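Purine nucleoside phosphorylase (Bacillus licheniformis, PDB 6DZD) binds a zinc ion and probably catalyses the phosphorolysis of adenosine, inosine and S-methyl-5'-thioadenosine and the deamination of adenosine. Local coordinates at residues Y191-D195 with H196-K200; K226-N229 with R230-V234. All coordinates share one frame; numbering follows the deposited sequence.

In the fold
Contact 1 (191-195 with 196-200) and contact 2 (226-229 with 230-234) are both local, one at the start of helix 195-201 and the other along helix 225-236, with centres about 17 Å apart and no touch between them. The three-stranded antiparallel sheet connects them: strand 192-193 runs into the first helix and pairs with strand 220-223, which leads into the second. Contact 1 is partly buried, with exposed acids at a helix start and valine and isoleucine beneath. Contact 2 lies deeper, against strands 179-182 and 243-245. There Glu227 pairs with Arg230 and backbone oxygens hold Lys226, where contact 1 uses a carboxylate to cap backbone N-H.

Contact 1: Y191-D195 with H196-K200; sequences YTVDD and HVIDK
Asp195 opens helix 195-201 and takes Asp199 N on its carbonyl O at 2.7 Å. Its CG lies beside its own backbone N (chi1 -75°), and OD1 goes to the hydroxyl of Tyr221, on the strand that pairs with 192-193. The like-charged Asp199 OD1 is 4.5 Å from Asp195 OD1, but an acid here is probably also favoured by the positive end of the helix dipole. Just before it, Asp194 turns its carboxylate over the first turn, where OD1 accepts from Val197 N at 3.1 Å, nearly along its C-O axis. CG sits between the backbone N and the carbonyl carbon (chi1 56°), which swings the carboxylate over the amides that follow. This is an N-cap: the first N-H groups of a helix lack a preceding turn to accept from them, and a short acidic side chain can supply an acceptor. The carbonyl O of Asp194 also takes Ile198 N at 3.2 Å. Beneath the cap, Val193 points at the helix and meets two branched residues, Val197 and Ile198. Its CB lies 3.8 Å from Val197 CB, and its CG2 meets Ile198 CG1 at 3.5 Å, the side chains crossing at about a right angle in each pair. Short and branched, Val193 suits a strand end beneath a helix.

Contact 2: K226-N229 with R230-V234; sequences KEVN and RQLLV
Glu227 and Arg230 lie side by side on helix 225-236, pointing the same way and joined by a salt bridge. CG of Glu227 stands anti to the backbone N (chi1 -177°), and a bend at chi2 (62°) carries the carboxylate along the helix to the arginine. Arg230 also starts anti to its N, then folds at chi3, bringing NE and NH1 to the acid. NH1 gives a hydrogen bond of 3.2 Å to OE2, which lies near the guanidinium plane, at its edge, although the donor stands above the carboxylate plane. NE adds weak bonds to both oxygens, and NH2 turns to Asn240 in another weak bond. With an alanine at Glu227, Arg230 would probably lose its acidic mate within the helix and its guanidinium would be freer to turn. Lys226 leads off in a different direction, its long, flexible chain letting the carbonyls of Ser246 and Leu248 hold NZ near the zinc site. Val228 CG1 approaches Leu232 CD1 at 4.1 Å and packs on Leu204 and Ala212. Asn229 turns instead to Ala160, its amide giving ND2 to Leu225 O and Thr155 OG1. Bonds such as Arg230 N to Lys226 O (2.8 Å) and Leu233 N to Asn229 O (2.9 Å) keep the turns regular. Acid and base three residues apart form an i to i+3 salt bridge within a largely buried alpha-helix, packed against strands 179-182 and 243-245.

Contact 1: Y191-D195 with H196-K200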
loop_
_atom_site.group_PDB
_atom_site.type_symbol
_atom_site.label_atom_id
_atom_site.label_comp_id
_atom_site.label_asym_id
_atom_site.label_seq_id
_atom_site.Cartn_x
_atom_site.Cartn_y
_atom_site.Cartn_z
ATOM N N TYR A 191 -1.076 -16.649 6.114
ATOM C CA TYR A 191 0.143 -16.482 5.314
ATOM C C TYR A 191 1.283 -17.352 5.846
ATOM O O TYR A 191 1.793 -17.111 6.949
ATOM C CB TYR A 191 0.563 -15.016 5.285
ATOM C CG TYR A 191 1.665 -14.724 4.288
ATOM C CD1 TYR A 191 1.586 -15.205 2.983
ATOM C CD2 TYR A 191 2.788 -13.964 4.644
ATOM C CE1 TYR A 191 2.588 -14.936 2.060
ATOM C CE2 TYR A 191 3.790 -13.702 3.725
ATOM C CZ TYR A 191 3.684 -14.188 2.432
ATOM O OH TYR A 191 4.677 -13.948 1.499
ATOM N N THR A 192 1.696 -18.355 5.061
ATOM C CA THR A 192 2.834 -19.187 5.436
ATOM C C THR A 192 3.903 -19.149 4.350
ATOM O O THR A 192 3.596 -19.071 3.166
ATOM C CB THR A 192 2.432 -20.649 5.727
ATOM O OG1 THR A 192 1.909 -21.265 4.544
ATOM C CG2 THR A 192 1.400 -20.730 6.873
ATOM N N VAL A 193 5.170 -19.186 4.763
ATOM C CA VAL A 193 6.300 -18.978 3.862
ATOM C C VAL A 193 7.347 -20.059 4.108
ATOM O O VAL A 193 7.342 -20.739 5.133
ATOM C CB VAL A 193 6.917 -17.570 4.016
ATOM C CG1 VAL A 193 5.899 -16.510 3.605
ATOM C CG2 VAL A 193 7.402 -17.340 5.442
ATOM N N ASP A 194 8.258 -20.208 3.149
ATOM C CA ASP A 194 9.349 -21.168 3.258
ATOM C C ASP A 194 10.584 -20.518 3.893
ATOM O O ASP A 194 10.550 -19.374 4.354
ATOM C CB ASP A 194 9.655 -21.788 1.886
ATOM C CG ASP A 194 9.974 -20.748 0.796
ATOM O OD1 ASP A 194 10.372 -19.599 1.120
ATOM O OD2 ASP A 194 9.831 -21.097 -0.406
ATOM N N ASP A 195 11.686 -21.275 3.946
ATOM C CA ASP A 195 12.950 -20.754 4.440
ATOM C C ASP A 195 13.465 -19.634 3.576
ATOM O O ASP A 195 14.133 -18.718 4.075
ATOM C CB ASP A 195 13.999 -21.859 4.486
ATOM C CG ASP A 195 13.783 -22.811 5.631
ATOM O OD1 ASP A 195 14.128 -22.423 6.764
ATOM O OD2 ASP A 195 13.253 -23.924 5.405
ATOM N N HIS A 196 13.220 -19.709 2.273
ATOM C CA HIS A 196 13.808 -18.709 1.398
ATOM C C HIS A 196 13.325 -17.317 1.777
ATOM O O HIS A 196 14.116 -16.368 1.814
ATOM C CB HIS A 196 13.476 -19.021 -0.059
ATOM C CG HIS A 196 13.862 -17.924 -0.997
ATOM N ND1 HIS A 196 15.163 -17.716 -1.398
ATOM C CD2 HIS A 196 13.127 -16.947 -1.577
ATOM C CE1 HIS A 196 15.210 -16.668 -2.197
ATOM N NE2 HIS A 196 13.988 -16.184 -2.324
ATOM N N VAL A 197 12.048 -17.195 2.153
ATOM C CA VAL A 197 11.525 -15.907 2.588
ATOM C C VAL A 197 12.033 -15.569 3.980
ATOM O O VAL A 197 12.589 -14.490 4.206
ATOM C CB VAL A 197 9.989 -15.916 2.533
ATOM C CG1 VAL A 197 9.424 -14.693 3.200
ATOM C CG2 VAL A 197 9.543 -15.953 1.107
ATOM N N ILE A 198 11.943 -16.527 4.904
ATOM C CA ILE A 198 12.248 -16.252 6.304
ATOM C C ILE A 198 13.717 -15.922 6.472
ATOM O O ILE A 198 14.077 -15.038 7.257
ATOM C CB ILE A 198 11.823 -17.437 7.194
ATOM C CG1 ILE A 198 10.309 -17.435 7.377
ATOM C CG2 ILE A 198 12.513 -17.383 8.549
ATOM C CD1 ILE A 198 9.777 -16.182 8.060
ATOM N N ASP A 199 14.590 -16.601 5.725
ATOM C CA ASP A 199 16.003 -16.248 5.770
ATOM C C ASP A 199 16.211 -14.785 5.395
ATOM O O ASP A 199 17.089 -14.114 5.948
ATOM C CB ASP A 199 16.825 -17.168 4.866
ATOM C CG ASP A 199 17.031 -18.550 5.468
ATOM O OD1 ASP A 199 16.752 -18.742 6.674
ATOM O OD2 ASP A 199 17.475 -19.449 4.727
ATOM N N LYS A 200 15.439 -14.284 4.430
ATOM C CA LYS A 200 15.613 -12.902 4.010
ATOM C C LYS A 200 15.007 -11.932 5.023
ATOM O O LYS A 200 15.568 -10.859 5.272
ATOM C CB LYS A 200 14.990 -12.709 2.629
ATOM C CG LYS A 200 15.914 -12.997 1.450
ATOM C CD LYS A 200 15.155 -12.981 0.125
ATOM C CE LYS A 200 16.030 -12.460 -0.991
ATOM N NZ LYS A 200 17.296 -13.239 -1.055
#

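Contact 2: K226-N229 with R230-V234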
loop_
_atom_site.group_PDB
_atom_site.type_symbol
_atom_site.label_atom_id
_atom_site.label_comp_id
_atom_site.label_asym_id
_atom_site.label_seq_id
_atom_site.Cartn_x
_atom_site.Cartn_y
_atom_site.Cartn_z
ATOM N N LYS A 226 2.720 -7.156 8.334
ATOM C CA LYS A 226 2.458 -5.829 8.885
ATOM C C LYS A 226 3.385 -5.531 10.057
ATOM O O LYS A 226 3.792 -4.384 10.265
ATOM C CB LYS A 226 1.004 -5.728 9.350
ATOM C CG LYS A 226 -0.079 -5.867 8.292
ATOM C CD LYS A 226 -1.444 -5.747 8.960
ATOM C CE LYS A 226 -2.549 -6.251 8.081
ATOM N NZ LYS A 226 -3.810 -6.458 8.852
ATOM N N GLU A 227 3.706 -6.552 10.849
ATOM C CA GLU A 227 4.471 -6.320 12.067
ATOM C C GLU A 227 5.936 -6.057 11.758
ATOM O O GLU A 227 6.575 -5.236 12.421
ATOM C CB GLU A 227 4.307 -7.507 13.018
ATOM C CG GLU A 227 5.011 -7.360 14.355
ATOM C CD GLU A 227 4.506 -6.185 15.198
ATOM O OE1 GLU A 227 3.461 -5.560 14.856
ATOM O OE2 GLU A 227 5.175 -5.900 16.222
ATOM N N VAL A 228 6.488 -6.761 10.774
ATOM C CA VAL A 228 7.854 -6.480 10.369
ATOM C C VAL A 228 7.952 -5.060 9.854
ATOM O O VAL A 228 8.926 -4.350 10.126
ATOM C CB VAL A 228 8.325 -7.487 9.311
ATOM C CG1 VAL A 228 9.783 -7.242 8.982
ATOM C CG2 VAL A 228 8.090 -8.905 9.785
ATOM N N ASN A 229 6.958 -4.626 9.084
ATOM C CA ASN A 229 6.977 -3.253 8.609
ATOM C C ASN A 229 6.804 -2.266 9.760
ATOM O O ASN A 229 7.521 -1.260 9.831
ATOM C CB ASN A 229 5.920 -3.060 7.531
ATOM C CG ASN A 229 6.367 -3.605 6.199
ATOM O OD1 ASN A 229 7.110 -2.953 5.467
ATOM N ND2 ASN A 229 5.942 -4.814 5.883
ATOM N N ARG A 230 5.888 -2.540 10.688
ATOM C CA ARG A 230 5.790 -1.666 11.850
ATOM C C ARG A 230 7.118 -1.603 12.589
ATOM O O ARG A 230 7.549 -0.527 13.019
ATOM C CB ARG A 230 4.679 -2.124 12.781
ATOM C CG ARG A 230 4.412 -1.142 13.890
ATOM C CD ARG A 230 3.787 -1.839 15.104
ATOM N NE ARG A 230 4.732 -2.725 15.776
ATOM C CZ ARG A 230 5.679 -2.288 16.603
ATOM N NH1 ARG A 230 6.513 -3.139 17.183
ATOM N NH2 ARG A 230 5.791 -0.987 16.845
ATOM N N GLN A 231 7.795 -2.742 12.716
ATOM C CA GLN A 231 9.099 -2.747 13.361
ATOM C C GLN A 231 10.090 -1.910 12.574
ATOM O O GLN A 231 10.907 -1.192 13.159
ATOM C CB GLN A 231 9.603 -4.180 13.526
ATOM C CG GLN A 231 8.946 -4.943 14.660
ATOM C CD GLN A 231 9.642 -6.254 14.982
ATOM O OE1 GLN A 231 10.870 -6.343 14.965
ATOM N NE2 GLN A 231 8.856 -7.274 15.309
ATOM N N LEU A 232 10.000 -1.946 11.244
ATOM C CA LEU A 232 10.949 -1.204 10.431
ATOM C C LEU A 232 10.730 0.300 10.517
ATOM O O LEU A 232 11.702 1.063 10.459
ATOM C CB LEU A 232 10.850 -1.668 8.990
ATOM C CG LEU A 232 11.500 -3.028 8.770
ATOM C CD1 LEU A 232 10.935 -3.651 7.495
ATOM C CD2 LEU A 232 13.021 -2.892 8.725
ATOM N N LEU A 233 9.474 0.740 10.696
ATOM C CA LEU A 233 9.190 2.160 10.908
ATOM C C LEU A 233 9.748 2.640 12.244
ATOM O O LEU A 233 10.399 3.691 12.309
ATOM C CB LEU A 233 7.684 2.411 10.840
ATOM C CG LEU A 233 6.997 2.094 9.507
ATOM C CD1 LEU A 233 5.468 2.205 9.596
ATOM C CD2 LEU A 233 7.531 2.989 8.413
ATOM N N VAL A 234 9.521 1.872 13.317
ATOM C CA VAL A 234 10.031 2.257 14.630
ATOM C C VAL A 234 11.553 2.294 14.605
ATOM O O VAL A 234 12.187 3.204 15.161
ATOM C CB VAL A 234 9.517 1.291 15.713
ATOM C CG1 VAL A 234 10.099 1.659 17.077
ATOM C CG2 VAL A 234 7.991 1.267 15.752
#